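PDB 6HBS: aminopentol aminotransferase, which transfers the amino group of aminopentol, the hydrolysed form of fumonisin B1, preferentially to pyruvate, using pyridoxal 5'-phosphate as cofactor. Local coordinates for residues T133-I138 and T223-V228. Sequence-based numbering, arbitrary orientation.
Sequences TGRKTI and TGALLV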
ATOM      1  N   THR A 133     -19.689  -0.958  16.009  1.00 21.86           N
ATOM      2  CA  THR A 133     -20.165  -1.406  17.313  1.00 23.75           C
ATOM      3  C   THR A 133     -20.167  -0.288  18.349  1.00 25.16           C
ATOM      4  O   THR A 133     -20.793  -0.446  19.370  1.00 26.23           O
ATOM      5  CB  THR A 133     -19.302  -2.565  17.831  1.00 21.30           C
ATOM      6  OG1 THR A 133     -17.995  -2.033  17.990  1.00 20.32           O
ATOM      7  CG2 THR A 133     -19.311  -3.766  16.928  1.00 22.35           C
ATOM      8  N   GLY A 134     -19.347   0.752  18.159  1.00 24.01           N
ATOM      9  CA  GLY A 134     -19.116   1.767  19.194  1.00 26.04           C
ATOM     10  C   GLY A 134     -18.320   1.223  20.369  1.00 25.47           C
ATOM     11  O   GLY A 134     -18.297   1.844  21.409  1.00 25.00           O
ATOM     12  N   ARG A 135     -17.588   0.114  20.175  1.00 23.22           N
ATOM     13  CA  ARG A 135     -16.777  -0.529  21.210  1.00 23.35           C
ATOM     14  C   ARG A 135     -15.301  -0.478  20.824  1.00 24.95           C
ATOM     15  O   ARG A 135     -14.935  -0.124  19.678  1.00 25.19           O
ATOM     16  CB  ARG A 135     -17.177  -1.989  21.414  1.00 23.45           C
ATOM     17  CG  ARG A 135     -18.633  -2.161  21.806  1.00 25.23           C
ATOM     18  CD  ARG A 135     -19.049  -3.594  21.572  1.00 28.83           C
ATOM     19  NE  ARG A 135     -20.486  -3.786  21.629  1.00 29.09           N
ATOM     20  CZ  ARG A 135     -21.125  -4.827  21.130  1.00 33.07           C
ATOM     21  NH1 ARG A 135     -22.445  -4.839  21.164  1.00 33.30           N
ATOM     22  NH2 ARG A 135     -20.457  -5.846  20.605  1.00 32.30           N
ATOM     23  N   LYS A 136     -14.442  -0.838  21.775  1.00 21.61           N
ATOM     24  CA  LYS A 136     -13.025  -0.605  21.609  1.00 21.20           C
ATOM     25  C   LYS A 136     -12.230  -1.882  21.304  1.00 23.81           C
ATOM     26  O   LYS A 136     -11.201  -1.781  20.604  1.00 21.85           O
ATOM     27  CB  LYS A 136     -12.450   0.044  22.863  1.00 21.56           C
ATOM     28  CG  LYS A 136     -12.980   1.436  23.154  1.00 24.41           C
ATOM     29  CD  LYS A 136     -12.324   2.030  24.353  1.00 28.85           C
ATOM     30  CE  LYS A 136     -12.823   3.416  24.678  1.00 33.82           C
ATOM     31  NZ  LYS A 136     -12.119   3.939  25.871  1.00 39.51           N
ATOM     32  N   THR A 137     -12.634  -3.039  21.864  1.00 19.19           N
ATOM     33  CA  THR A 137     -11.690  -4.152  21.985  1.00 20.36           C
ATOM     34  C   THR A 137     -11.683  -4.999  20.707  1.00 17.75           C
ATOM     35  O   THR A 137     -12.710  -5.486  20.231  1.00 19.90           O
ATOM     36  CB  THR A 137     -11.924  -5.006  23.245  1.00 20.19           C
ATOM     37  OG1 THR A 137     -11.820  -4.160  24.400  1.00 22.32           O
ATOM     38  CG2 THR A 137     -10.901  -6.121  23.346  1.00 20.92           C
ATOM     39  N   ILE A 138     -10.476  -5.205  20.194  1.00 17.43           N
ATOM     40  CA  ILE A 138     -10.239  -6.101  19.062  1.00 19.54           C
ATOM     41  C   ILE A 138      -9.565  -7.378  19.592  1.00 17.16           C
ATOM     42  O   ILE A 138      -8.529  -7.303  20.233  1.00 20.18           O
ATOM     43  CB  ILE A 138      -9.374  -5.394  17.998  1.00 19.99           C
ATOM     44  CG1 ILE A 138     -10.086  -4.158  17.451  1.00 22.37           C
ATOM     45  CG2 ILE A 138      -8.984  -6.359  16.895  1.00 22.42           C
ATOM     46  CD1 ILE A 138     -11.256  -4.433  16.553  1.00 22.17           C
ATOM     47  N   THR A 223     -23.071 -11.155  20.643  1.00 27.81           N
ATOM     48  CA  THR A 223     -22.647  -9.834  21.164  1.00 28.09           C
ATOM     49  C   THR A 223     -22.798  -8.696  20.149  1.00 26.12           C
ATOM     50  O   THR A 223     -22.669  -7.546  20.535  1.00 27.67           O
ATOM     51  CB  THR A 223     -21.192  -9.839  21.639  1.00 26.95           C
ATOM     52  OG1 THR A 223     -20.357 -10.185  20.537  1.00 25.59           O
ATOM     53  CG2 THR A 223     -20.978 -10.793  22.796  1.00 29.87           C
ATOM     54  N   GLY A 224     -22.973  -9.006  18.864  1.00 27.77           N
ATOM     55  CA  GLY A 224     -22.929  -7.957  17.812  1.00 26.97           C
ATOM     56  C   GLY A 224     -21.515  -7.656  17.296  1.00 28.69           C
ATOM     57  O   GLY A 224     -21.366  -6.881  16.362  1.00 27.35           O
ATOM     58  N   ALA A 225     -20.474  -8.265  17.884  1.00 24.67           N
ATOM     59  CA  ALA A 225     -19.094  -8.094  17.408  1.00 23.60           C
ATOM     60  C   ALA A 225     -18.987  -8.670  15.998  1.00 21.26           C
ATOM     61  O   ALA A 225     -19.691  -9.609  15.681  1.00 21.29           O
ATOM     62  CB  ALA A 225     -18.130  -8.804  18.311  1.00 22.73           C
ATOM     63  N   LEU A 226     -18.096  -8.107  15.177  1.00 20.13           N
ATOM     64  CA  LEU A 226     -17.896  -8.628  13.801  1.00 19.61           C
ATOM     65  C   LEU A 226     -16.837  -9.719  13.799  1.00 18.91           C
ATOM     66  O   LEU A 226     -15.744  -9.517  14.332  1.00 20.28           O
ATOM     67  CB  LEU A 226     -17.460  -7.493  12.875  1.00 20.16           C
ATOM     68  CG  LEU A 226     -18.433  -6.332  12.732  1.00 21.23           C
ATOM     69  CD1 LEU A 226     -17.974  -5.387  11.624  1.00 22.25           C
ATOM     70  CD2 LEU A 226     -19.830  -6.811  12.455  1.00 21.95           C
ATOM     71  N   LEU A 227     -17.150 -10.821  13.105  1.00 18.15           N
ATOM     72  CA  LEU A 227     -16.193 -11.872  12.807  1.00 19.99           C
ATOM     73  C   LEU A 227     -15.435 -11.504  11.530  1.00 18.01           C
ATOM     74  O   LEU A 227     -16.038 -11.324  10.475  1.00 19.22           O
ATOM     75  CB  LEU A 227     -16.885 -13.227  12.629  1.00 19.19           C
ATOM     76  CG  LEU A 227     -15.930 -14.386  12.357  1.00 19.92           C
ATOM     77  CD1 LEU A 227     -14.876 -14.489  13.445  1.00 20.16           C
ATOM     78  CD2 LEU A 227     -16.676 -15.696  12.199  1.00 21.99           C
ATOM     79  N   VAL A 228     -14.124 -11.402  11.662  1.00 18.61           N
ATOM     80  CA  VAL A 228     -13.242 -11.029  10.574  1.00 18.22           C
ATOM     81  C   VAL A 228     -12.311 -12.210  10.285  1.00 18.39           C
ATOM     82  O   VAL A 228     -11.487 -12.580  11.127  1.00 17.95           O
ATOM     83  CB  VAL A 228     -12.424  -9.780  10.925  1.00 18.09           C
ATOM     84  CG1 VAL A 228     -11.607  -9.341   9.718  1.00 18.69           C
ATOM     85  CG2 VAL A 228     -13.298  -8.632  11.453  1.00 18.87           C
TER
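Both terminal nitrogens of Arg135 converge on a single acceptor, the carbonyl O of Thr223, which belongs to the last residue of helix 210-223. This end-on, bifurcated grip joins two helix-to-strand turns of the large mixed sheet of a class-III aminotransferase, where strands 137-141 and 226-230 run parallel, with strand 189-194 between them. Arg135 NH1 and NH2 each lie 2.8 Å from Thr223 O, which sits only 13° out of the guanidinium plane. The approaches differ: NH1 comes nearly along the C=O axis (174°), while NH2 stands above the carbonyl plane. Both N-H...O angles are well bent, as expected when two donors of one guanidinium share an oxygen. The Arg135 side chain is extended from CG to NE, carrying the guanidinium across to the second turn; NH2 also bonds Ile189 O on the intervening strand. An alanine in place of Arg135 lacks both donors, and would probably leave Thr223 O without these mates and the two turns less firmly tied. Each connection begins with an ST turn: Thr133 OG1 accepts from Arg135 N at 3.1 Å, and Thr223 OG1 from Ala225 N at 3.3 Å. The two hydroxyls also bond back into their own helices, at Ala129 O and Cys219 O. With OG1 thus engaged (chi1 63°), Thr133 presents its methyl across the contact, CG2 resting 3.8 Å from Gly224 O.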